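Local coordinates for protein separin (Saccharomyces cerevisiae, PDB 5U1T) that cleaves the cohesin subunit MCD1/SCC1 at the onset of anaphase as a caspase-like cysteine protease, and is held inactive by securin for most of the cell cycle, at residues 534-539 and 566-571; 576-581 and 612-617; 514-519 and 527-532. All blocks are in the same frame, centred on the assembly; numbering follows the deposited sequence.

Contact 1 (534-539 and 566-571); sequences GIFDLD and LNLDMS
One face of the Phe536 ring lies over the backbone of Leu568: the Leu568 CA stands 4.0 Å from the centroid of that ring, 1° off its normal, a nearly centred CH-pi contact that suits a flat ring. Leu568 N is offset toward the rim of the same face, 3.7 Å from Phe536 CZ. Asn567 CB and Ser571 OG reach the ring obliquely, the first at 3.3 Å from Phe536 CZ, the second at 3.5 Å from Phe536 CD1. The ring also packs edge-to-face with Tyr564. At its root, Leu568 CD1 rests on Phe536 CB, and Phe536 CG, beside the backbone N (chi1 -56°), sends the ring to helix 557-572. Ser571 OG also gives a hydrogen bond to Leu568 O at 2.6 Å, so this small polar side chain borders the ring with its proton used. Cutting the ring back to an alanine here is likely to leave Leu568 CA and Asn567 CB facing a gap and Tyr564 without its aromatic partner. An aromatic side chain of another protein chain also packs on Phe536. The loop 534-539 links helix 523-533, left at Gly534 with positive phi, to helix 540-543, N-capped by Asp539, and meets helix 557-572 through this ring.

Contact 2 (576-581 and 612-617); sequences TNLSKI and LCYLNF
Leu578 is the single side chain that carries this contact from its side, its two methyls parting to meet two neighbours on helix 602-617. CD2 of Leu578 comes obliquely to the Tyr614 ring, 3.6 Å from Tyr614 CD2, and also lies 3.8 Å from the backbone Tyr614 O. Its other methyl, CD1, meets Leu615 CD2 at 3.7 Å, and the branch carbon Leu578 CG is equally near that same Leu615 methyl. CG of Leu578 stands anti to the backbone N (chi1 -172°), which carries the fork out toward the facing helix, while Leu615, whose CB leaves its helix at an angle to the contact, brings its CD2 back across to meet it. A forked aliphatic chain fits here, since one residue must satisfy both a ring and a methyl. All three side chains are buried.

Helices 578-590 and 602-617 form an antiparallel helix pair of the helical domain, the segments 578-581 and 612-617 running in opposite directions, with the short helix 593-596 in the connection; Leu578 stands in the first turn of its helix. Phe620, in the loop beyond helix 602-617, touches both Leu578 and Leu615. Tyr614 can be buried because its polar end is provided for: OH is hydrogen-bonded to Leu574 O, and Met570 of helix 557-572 packs on the side chain.

The other side of the helix start is looser. Thr576 and Lys580 are exposed, as befits a hydroxyl and an ammonium group, and neither meets 612-617. Beside them, Asn577 is partly exposed; its backbone N is hydrogen-bonded to Asp569 OD2 of helix 557-572, and its carbonyl O accepts from Ile581 N at 3.0 Å.

Contact 3 (514-519 and 527-532); sequences ENIPSE and MIFCSL
Ile516 and Ser518 meet the ring of Phe529 from the loop, and the 3-10 turn that begins at Ser518, leading into helix 523-533; an inverse gamma turn centred on Pro517 lies between the two. Within this helical domain the contact is local: the loop folds back on the helix that follows it. Ile516 CD1 arrives at the edge of the Phe529 ring, close to its plane, 3.5 Å from Phe529 CZ. Ile516 CB and CG2 gather at the same corner of the ring, so that a beta-branched side chain wraps one carbon with several of its own. Farther round, Ser518 CB lies 3.5 Å from Phe529 CD2 in an oblique approach, the short serine side chain letting its CB come close to the ring. Phe529 is thrown out toward the loop by a first torsion that sets CG anti to the backbone N (chi1 -177°).

The turn probably helps to place both residues. Ser518 N reaches back past Pro517 to Ile516 O at 2.9 Å, a weak hydrogen bond, and with the chain bent this way both CB atoms point at the helix, whereas that of Pro517 points away and its ring packs on Phe493. Around the aromatic ring the next shell is Trp521, in an edge-to-face stack, and helix 501-509, from which Ser505 and Tyr508 touch Phe529; Tyr508 also packs on Ile516.

Along the helix, Met527 O takes two donors from one residue, Ser531 N at 3.1 Å in the ordinary helical bond and Ser531 OG at 3.0 Å, which come to it from opposite faces of its carbonyl plane.

Overall arrangement
All three contacts lie in the helical domain, away from the probable active-site cysteine, and follow one another along the chain as contact 3, contact 1 and contact 2. Contacts 2 and 3 are buried and contact 1 partly so; another protein chain reaches contacts 1 and 3 but not contact 2. Helix 523-533 supplies one side of contact 3 and runs straight into the loop of contact 1, and the two touch where Ile535 and Leu538 meet Cys530 and Met527. Helix 557-572 of contact 1 also borders contact 2, Leu566 packing on Ile581. Contact 2 pairs two helices through two leucines and a tyrosine; the others set a loop against a helix through a phenylalanine, from the loop in contact 1 and the helix in contact 3.

Contact 1 (534-539 and 566-571)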
loop_
_atom_site.group_PDB
_atom_site.type_symbol
_atom_site.label_atom_id
_atom_site.label_comp_id
_atom_site.label_asym_id
_atom_site.label_seq_id
_atom_site.Cartn_x
_atom_site.Cartn_y
_atom_site.Cartn_z
ATOM N N GLY A 534 17.678 -2.549 -11.976
ATOM C CA GLY A 534 17.570 -2.448 -10.538
ATOM C C GLY A 534 18.846 -2.884 -9.850
ATOM O O GLY A 534 18.822 -3.344 -8.713
ATOM N N ILE A 535 19.970 -2.751 -10.538
ATOM C CA ILE A 535 21.257 -3.111 -9.968
ATOM C C ILE A 535 22.223 -1.971 -10.190
ATOM O O ILE A 535 22.306 -1.446 -11.281
ATOM C CB ILE A 535 21.823 -4.392 -10.596
ATOM C CG1 ILE A 535 20.830 -5.550 -10.441
ATOM C CG2 ILE A 535 23.176 -4.738 -9.981
ATOM C CD1 ILE A 535 20.580 -5.963 -8.994
ATOM N N PHE A 536 22.962 -1.581 -9.167
ATOM C CA PHE A 536 23.765 -0.375 -9.277
ATOM C C PHE A 536 25.217 -0.644 -8.877
ATOM O O PHE A 536 25.535 -0.803 -7.705
ATOM C CB PHE A 536 23.086 0.734 -8.452
ATOM C CG PHE A 536 21.648 0.970 -8.880
ATOM C CD1 PHE A 536 20.606 0.240 -8.317
ATOM C CD2 PHE A 536 21.348 1.842 -9.919
ATOM C CE1 PHE A 536 19.305 0.396 -8.753
ATOM C CE2 PHE A 536 20.034 2.012 -10.354
ATOM C CZ PHE A 536 19.019 1.282 -9.768
ATOM N N ASP A 537 26.087 -0.727 -9.882
ATOM C CA ASP A 537 27.489 -1.133 -9.703
ATOM C C ASP A 537 28.495 -0.022 -10.096
ATOM O O ASP A 537 29.704 -0.265 -10.193
ATOM C CB ASP A 537 27.773 -2.422 -10.517
ATOM C CG ASP A 537 27.728 -2.198 -12.041
ATOM O OD1 ASP A 537 27.538 -1.042 -12.482
ATOM O OD2 ASP A 537 27.895 -3.178 -12.819
ATOM N N LEU A 538 27.985 1.178 -10.363
ATOM C CA LEU A 538 28.836 2.295 -10.763
ATOM C C LEU A 538 29.416 3.006 -9.554
ATOM O O LEU A 538 28.697 3.345 -8.638
ATOM C CB LEU A 538 28.058 3.286 -11.619
ATOM C CG LEU A 538 27.447 2.739 -12.908
ATOM C CD1 LEU A 538 26.987 3.869 -13.815
ATOM C CD2 LEU A 538 28.451 1.850 -13.639
ATOM N N ASP A 539 30.719 3.230 -9.544
ATOM C CA ASP A 539 31.309 3.986 -8.458
ATOM C C ASP A 539 30.826 5.440 -8.508
ATOM O O ASP A 539 30.843 6.069 -9.564
ATOM C CB ASP A 539 32.835 3.922 -8.513
ATOM C CG ASP A 539 33.479 4.649 -7.349
ATOM O OD1 ASP A 539 33.625 5.883 -7.441
ATOM O OD2 ASP A 539 33.812 4.006 -6.324
ATOM N N LEU A 566 17.329 8.358 -8.628
ATOM C CA LEU A 566 16.064 7.866 -8.131
ATOM C C LEU A 566 16.119 6.373 -7.823
ATOM O O LEU A 566 15.836 5.938 -6.701
ATOM C CB LEU A 566 14.964 8.134 -9.138
ATOM C CG LEU A 566 13.637 7.577 -8.645
ATOM C CD1 LEU A 566 13.072 8.533 -7.618
ATOM C CD2 LEU A 566 12.663 7.323 -9.786
ATOM N N ASN A 567 16.502 5.593 -8.829
ATOM C CA ASN A 567 16.507 4.145 -8.700
ATOM C C ASN A 567 17.608 3.657 -7.777
ATOM O O ASN A 567 17.436 2.652 -7.102
ATOM C CB ASN A 567 16.610 3.491 -10.072
ATOM C CG ASN A 567 15.292 3.499 -10.815
ATOM O OD1 ASN A 567 14.959 4.470 -11.501
ATOM N ND2 ASN A 567 14.528 2.417 -10.683
ATOM N N LEU A 568 18.718 4.383 -7.717
ATOM C CA LEU A 568 19.764 4.094 -6.731
ATOM C C LEU A 568 19.241 4.239 -5.286
ATOM O O LEU A 568 19.366 3.308 -4.473
ATOM C CB LEU A 568 20.978 5.006 -6.951
ATOM C CG LEU A 568 22.092 4.911 -5.894
ATOM C CD1 LEU A 568 22.767 3.557 -5.896
ATOM C CD2 LEU A 568 23.138 5.991 -6.077
ATOM N N ASP A 569 18.654 5.405 -4.996
ATOM C CA ASP A 569 17.957 5.671 -3.732
ATOM C C ASP A 569 16.990 4.564 -3.345
ATOM O O ASP A 569 17.106 3.998 -2.262
ATOM C CB ASP A 569 17.189 6.987 -3.802
ATOM C CG ASP A 569 18.028 8.158 -3.386
ATOM O OD1 ASP A 569 19.163 7.916 -2.932
ATOM O OD2 ASP A 569 17.564 9.316 -3.504
ATOM N N MET A 570 16.039 4.268 -4.227
ATOM C CA MET A 570 15.068 3.241 -3.948
ATOM C C MET A 570 15.770 1.926 -3.656
ATOM O O MET A 570 15.419 1.220 -2.709
ATOM C CB MET A 570 14.090 3.101 -5.107
ATOM C CG MET A 570 13.128 4.258 -5.213
ATOM S SD MET A 570 12.108 4.072 -6.671
ATOM C CE MET A 570 10.459 4.079 -6.033
ATOM N N SER A 571 16.799 1.614 -4.415
ATOM C CA SER A 571 17.503 0.372 -4.196
ATOM C C SER A 571 18.136 0.297 -2.832
ATOM O O SER A 571 18.263 -0.762 -2.259
ATOM C CB SER A 571 18.547 0.159 -5.264
ATOM O OG SER A 571 19.731 0.814 -4.938
#

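Contact 2 (576-581 and 612-617)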
loop_
_atom_site.group_PDB
_atom_site.type_symbol
_atom_site.label_atom_id
_atom_site.label_comp_id
_atom_site.label_asym_id
_atom_site.label_seq_id
_atom_site.Cartn_x
_atom_site.Cartn_y
_atom_site.Cartn_z
ATOM N N THR A 576 17.682 10.262 0.126
ATOM C CA THR A 576 18.805 11.171 0.102
ATOM C C THR A 576 18.764 12.177 -0.982
ATOM O O THR A 576 18.978 13.343 -0.772
ATOM C CB THR A 576 20.103 10.420 -0.160
ATOM O OG1 THR A 576 20.126 9.221 0.599
ATOM C CG2 THR A 576 21.266 11.258 0.223
ATOM N N ASN A 577 18.527 11.695 -2.173
ATOM C CA ASN A 577 18.533 12.574 -3.342
ATOM C C ASN A 577 17.170 12.906 -3.913
ATOM O O ASN A 577 17.093 13.593 -4.931
ATOM C CB ASN A 577 19.370 11.964 -4.457
ATOM C CG ASN A 577 20.825 11.956 -4.126
ATOM O OD1 ASN A 577 21.376 12.967 -3.656
ATOM N ND2 ASN A 577 21.466 10.808 -4.323
ATOM N N LEU A 578 16.108 12.419 -3.277
ATOM C CA LEU A 578 14.754 12.554 -3.810
ATOM C C LEU A 578 14.384 14.002 -4.123
ATOM O O LEU A 578 13.873 14.320 -5.209
ATOM C CB LEU A 578 13.739 11.964 -2.827
ATOM C CG LEU A 578 12.292 11.851 -3.299
ATOM C CD1 LEU A 578 12.222 11.527 -4.775
ATOM C CD2 LEU A 578 11.567 10.771 -2.510
ATOM N N SER A 579 14.632 14.873 -3.156
ATOM C CA SER A 579 14.287 16.271 -3.295
ATOM C C SER A 579 15.169 16.992 -4.349
ATOM O O SER A 579 14.660 17.702 -5.230
ATOM C CB SER A 579 14.390 16.933 -1.930
ATOM O OG SER A 579 14.118 18.303 -2.050
ATOM N N LYS A 580 16.483 16.800 -4.253
ATOM C CA LYS A 580 17.444 17.294 -5.251
ATOM C C LYS A 580 16.991 16.993 -6.682
ATOM O O LYS A 580 16.885 17.902 -7.499
ATOM C CB LYS A 580 18.833 16.677 -5.015
ATOM C CG LYS A 580 19.981 17.675 -4.979
ATOM C CD LYS A 580 21.123 17.282 -5.957
ATOM C CE LYS A 580 22.155 18.437 -6.084
ATOM N NZ LYS A 580 23.305 18.189 -7.051
ATOM N N ILE A 581 16.691 15.724 -6.969
ATOM C CA ILE A 581 16.371 15.329 -8.335
ATOM C C ILE A 581 14.937 15.654 -8.767
ATOM O O ILE A 581 14.691 15.827 -9.950
ATOM C CB ILE A 581 16.649 13.809 -8.575
ATOM C CG1 ILE A 581 15.644 12.922 -7.861
ATOM C CG2 ILE A 581 18.064 13.444 -8.153
ATOM C CD1 ILE A 581 15.980 11.467 -7.944
ATOM N N LEU A 612 6.633 10.173 -8.942
ATOM C CA LEU A 612 5.383 10.529 -8.303
ATOM C C LEU A 612 5.076 9.528 -7.196
ATOM O O LEU A 612 4.771 9.914 -6.064
ATOM C CB LEU A 612 4.243 10.554 -9.316
ATOM C CG LEU A 612 4.198 11.670 -10.349
ATOM C CD1 LEU A 612 3.003 11.490 -11.236
ATOM C CD2 LEU A 612 4.139 13.019 -9.682
ATOM N N CYS A 613 5.174 8.247 -7.527
ATOM C CA CYS A 613 4.928 7.187 -6.568
ATOM C C CYS A 613 5.916 7.185 -5.399
ATOM O O CYS A 613 5.527 6.881 -4.272
ATOM C CB CYS A 613 4.946 5.835 -7.272
ATOM S SG CYS A 613 4.969 4.382 -6.213
ATOM N N TYR A 614 7.175 7.534 -5.625
ATOM C CA TYR A 614 8.116 7.537 -4.508
ATOM C C TYR A 614 7.995 8.827 -3.701
ATOM O O TYR A 614 8.290 8.837 -2.511
ATOM C CB TYR A 614 9.548 7.355 -4.988
ATOM C CG TYR A 614 10.525 6.808 -3.973
ATOM C CD1 TYR A 614 10.256 5.636 -3.277
ATOM C CD2 TYR A 614 11.741 7.438 -3.742
ATOM C CE1 TYR A 614 11.163 5.107 -2.374
ATOM C CE2 TYR A 614 12.660 6.915 -2.841
ATOM C CZ TYR A 614 12.356 5.750 -2.156
ATOM O OH TYR A 614 13.245 5.217 -1.254
ATOM N N LEU A 615 7.590 9.914 -4.351
ATOM C CA LEU A 615 7.314 11.146 -3.635
ATOM C C LEU A 615 6.130 10.933 -2.678
ATOM O O LEU A 615 6.190 11.230 -1.484
ATOM C CB LEU A 615 7.002 12.293 -4.602
ATOM C CG LEU A 615 8.152 12.960 -5.350
ATOM C CD1 LEU A 615 7.577 14.016 -6.265
ATOM C CD2 LEU A 615 9.191 13.559 -4.419
ATOM N N ASN A 616 5.051 10.407 -3.236
ATOM C CA ASN A 616 3.847 10.119 -2.495
ATOM C C ASN A 616 4.048 9.148 -1.329
ATOM O O ASN A 616 3.523 9.348 -0.243
ATOM C CB ASN A 616 2.818 9.565 -3.458
ATOM C CG ASN A 616 1.625 9.009 -2.762
ATOM O OD1 ASN A 616 1.676 7.917 -2.179
ATOM N ND2 ASN A 616 0.522 9.738 -2.839
ATOM N N PHE A 617 4.802 8.088 -1.555
ATOM C CA PHE A 617 5.068 7.118 -0.511
ATOM C C PHE A 617 5.919 7.726 0.609
ATOM O O PHE A 617 5.889 7.243 1.740
ATOM C CB PHE A 617 5.730 5.893 -1.136
ATOM C CG PHE A 617 6.286 4.892 -0.153
ATOM C CD1 PHE A 617 7.602 4.996 0.301
ATOM C CD2 PHE A 617 5.532 3.810 0.248
ATOM C CE1 PHE A 617 8.133 4.062 1.165
ATOM C CE2 PHE A 617 6.060 2.872 1.110
ATOM C CZ PHE A 617 7.364 3.006 1.583
#

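Contact 3 (514-519 and 527-532)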
loop_
_atom_site.group_PDB
_atom_site.type_symbol
_atom_site.label_atom_id
_atom_site.label_comp_id
_atom_site.label_asym_id
_atom_site.label_seq_id
_atom_site.Cartn_x
_atom_site.Cartn_y
_atom_site.Cartn_z
ATOM N N GLU A 514 22.034 -13.205 -16.579
ATOM C CA GLU A 514 22.891 -12.957 -15.425
ATOM C C GLU A 514 24.097 -12.041 -15.674
ATOM O O GLU A 514 24.122 -10.903 -15.172
ATOM C CB GLU A 514 23.384 -14.293 -14.857
ATOM C CG GLU A 514 22.273 -15.158 -14.234
ATOM C CD GLU A 514 22.772 -16.535 -13.731
ATOM O OE1 GLU A 514 23.948 -16.907 -14.034
ATOM O OE2 GLU A 514 21.982 -17.238 -13.030
ATOM N N ASN A 515 25.098 -12.526 -16.413
ATOM C CA ASN A 515 26.363 -11.790 -16.547
ATOM C C ASN A 515 26.533 -11.032 -17.855
ATOM O O ASN A 515 27.208 -11.488 -18.775
ATOM C CB ASN A 515 27.554 -12.733 -16.386
ATOM C CG ASN A 515 27.535 -13.465 -15.060
ATOM O OD1 ASN A 515 27.505 -14.698 -15.027
ATOM N ND2 ASN A 515 27.553 -12.715 -13.957
ATOM N N ILE A 516 25.941 -9.854 -17.920
ATOM C CA ILE A 516 26.146 -8.973 -19.046
ATOM C C ILE A 516 27.431 -8.173 -18.849
ATOM O O ILE A 516 27.666 -7.649 -17.770
ATOM C CB ILE A 516 24.943 -8.056 -19.214
ATOM C CG1 ILE A 516 23.742 -8.898 -19.624
ATOM C CG2 ILE A 516 25.223 -7.001 -20.249
ATOM C CD1 ILE A 516 22.477 -8.452 -18.990
ATOM N N PRO A 517 28.294 -8.114 -19.885
ATOM C CA PRO A 517 29.534 -7.331 -19.777
ATOM C C PRO A 517 29.303 -5.828 -19.954
ATOM O O PRO A 517 29.861 -5.223 -20.871
ATOM C CB PRO A 517 30.396 -7.892 -20.909
ATOM C CG PRO A 517 29.420 -8.385 -21.909
ATOM C CD PRO A 517 28.230 -8.882 -21.142
ATOM N N SER A 518 28.501 -5.229 -19.080
ATOM C CA SER A 518 28.101 -3.838 -19.262
ATOM C C SER A 518 29.272 -2.883 -19.094
ATOM O O SER A 518 29.250 -1.779 -19.632
ATOM C CB SER A 518 26.974 -3.469 -18.288
ATOM O OG SER A 518 27.374 -3.644 -16.939
ATOM N N GLU A 519 30.304 -3.303 -18.370
ATOM C CA GLU A 519 31.413 -2.396 -18.077
ATOM C C GLU A 519 32.222 -2.066 -19.329
ATOM O O GLU A 519 33.065 -1.178 -19.311
ATOM C CB GLU A 519 32.322 -2.968 -16.989
ATOM C CG GLU A 519 33.156 -4.152 -17.402
ATOM C CD GLU A 519 32.355 -5.442 -17.550
ATOM O OE1 GLU A 519 31.146 -5.440 -17.214
ATOM O OE2 GLU A 519 32.938 -6.460 -18.007
ATOM N N MET A 527 24.576 3.490 -17.161
ATOM C CA MET A 527 23.582 4.102 -16.272
ATOM C C MET A 527 22.176 3.746 -16.688
ATOM O O MET A 527 21.358 3.428 -15.851
ATOM C CB MET A 527 23.739 5.618 -16.224
ATOM C CG MET A 527 24.890 6.042 -15.353
ATOM S SD MET A 527 25.231 7.803 -15.337
ATOM C CE MET A 527 23.869 8.463 -14.409
ATOM N N ILE A 528 21.890 3.790 -17.982
ATOM C CA ILE A 528 20.584 3.355 -18.435
ATOM C C ILE A 528 20.425 1.874 -18.077
ATOM O O ILE A 528 19.374 1.470 -17.586
ATOM C CB ILE A 528 20.380 3.587 -19.943
ATOM C CG1 ILE A 528 20.310 5.088 -20.230
ATOM C CG2 ILE A 528 19.091 2.939 -20.405
ATOM C CD1 ILE A 528 20.125 5.457 -21.682
ATOM N N PHE A 529 21.482 1.085 -18.275
ATOM C CA PHE A 529 21.460 -0.357 -18.000
ATOM C C PHE A 529 21.112 -0.698 -16.543
ATOM O O PHE A 529 20.230 -1.510 -16.273
ATOM C CB PHE A 529 22.812 -0.960 -18.362
ATOM C CG PHE A 529 22.880 -2.431 -18.189
ATOM C CD1 PHE A 529 22.199 -3.273 -19.051
ATOM C CD2 PHE A 529 23.641 -2.985 -17.171
ATOM C CE1 PHE A 529 22.261 -4.653 -18.894
ATOM C CE2 PHE A 529 23.717 -4.359 -17.009
ATOM C CZ PHE A 529 23.028 -5.195 -17.871
ATOM N N CYS A 530 21.831 -0.080 -15.616
ATOM C CA CYS A 530 21.577 -0.212 -14.185
ATOM C C CYS A 530 20.146 0.147 -13.778
ATOM O O CYS A 530 19.502 -0.559 -12.994
ATOM C CB CYS A 530 22.549 0.676 -13.415
ATOM S SG CYS A 530 24.234 0.110 -13.508
ATOM N N SER A 531 19.669 1.259 -14.321
ATOM C CA SER A 531 18.339 1.741 -14.015
ATOM C C SER A 531 17.301 0.757 -14.486
ATOM O O SER A 531 16.278 0.578 -13.834
ATOM C CB SER A 531 18.103 3.110 -14.640
ATOM O OG SER A 531 18.981 4.052 -14.047
ATOM N N LEU A 532 17.569 0.124 -15.623
ATOM C CA LEU A 532 16.666 -0.868 -16.186
ATOM C C LEU A 532 16.691 -2.134 -15.332
ATOM O O LEU A 532 15.684 -2.815 -15.200
ATOM C CB LEU A 532 17.041 -1.194 -17.642
ATOM C CG LEU A 532 16.388 -0.451 -18.819
ATOM C CD1 LEU A 532 14.898 -0.705 -18.871
ATOM C CD2 LEU A 532 16.593 1.023 -18.710
#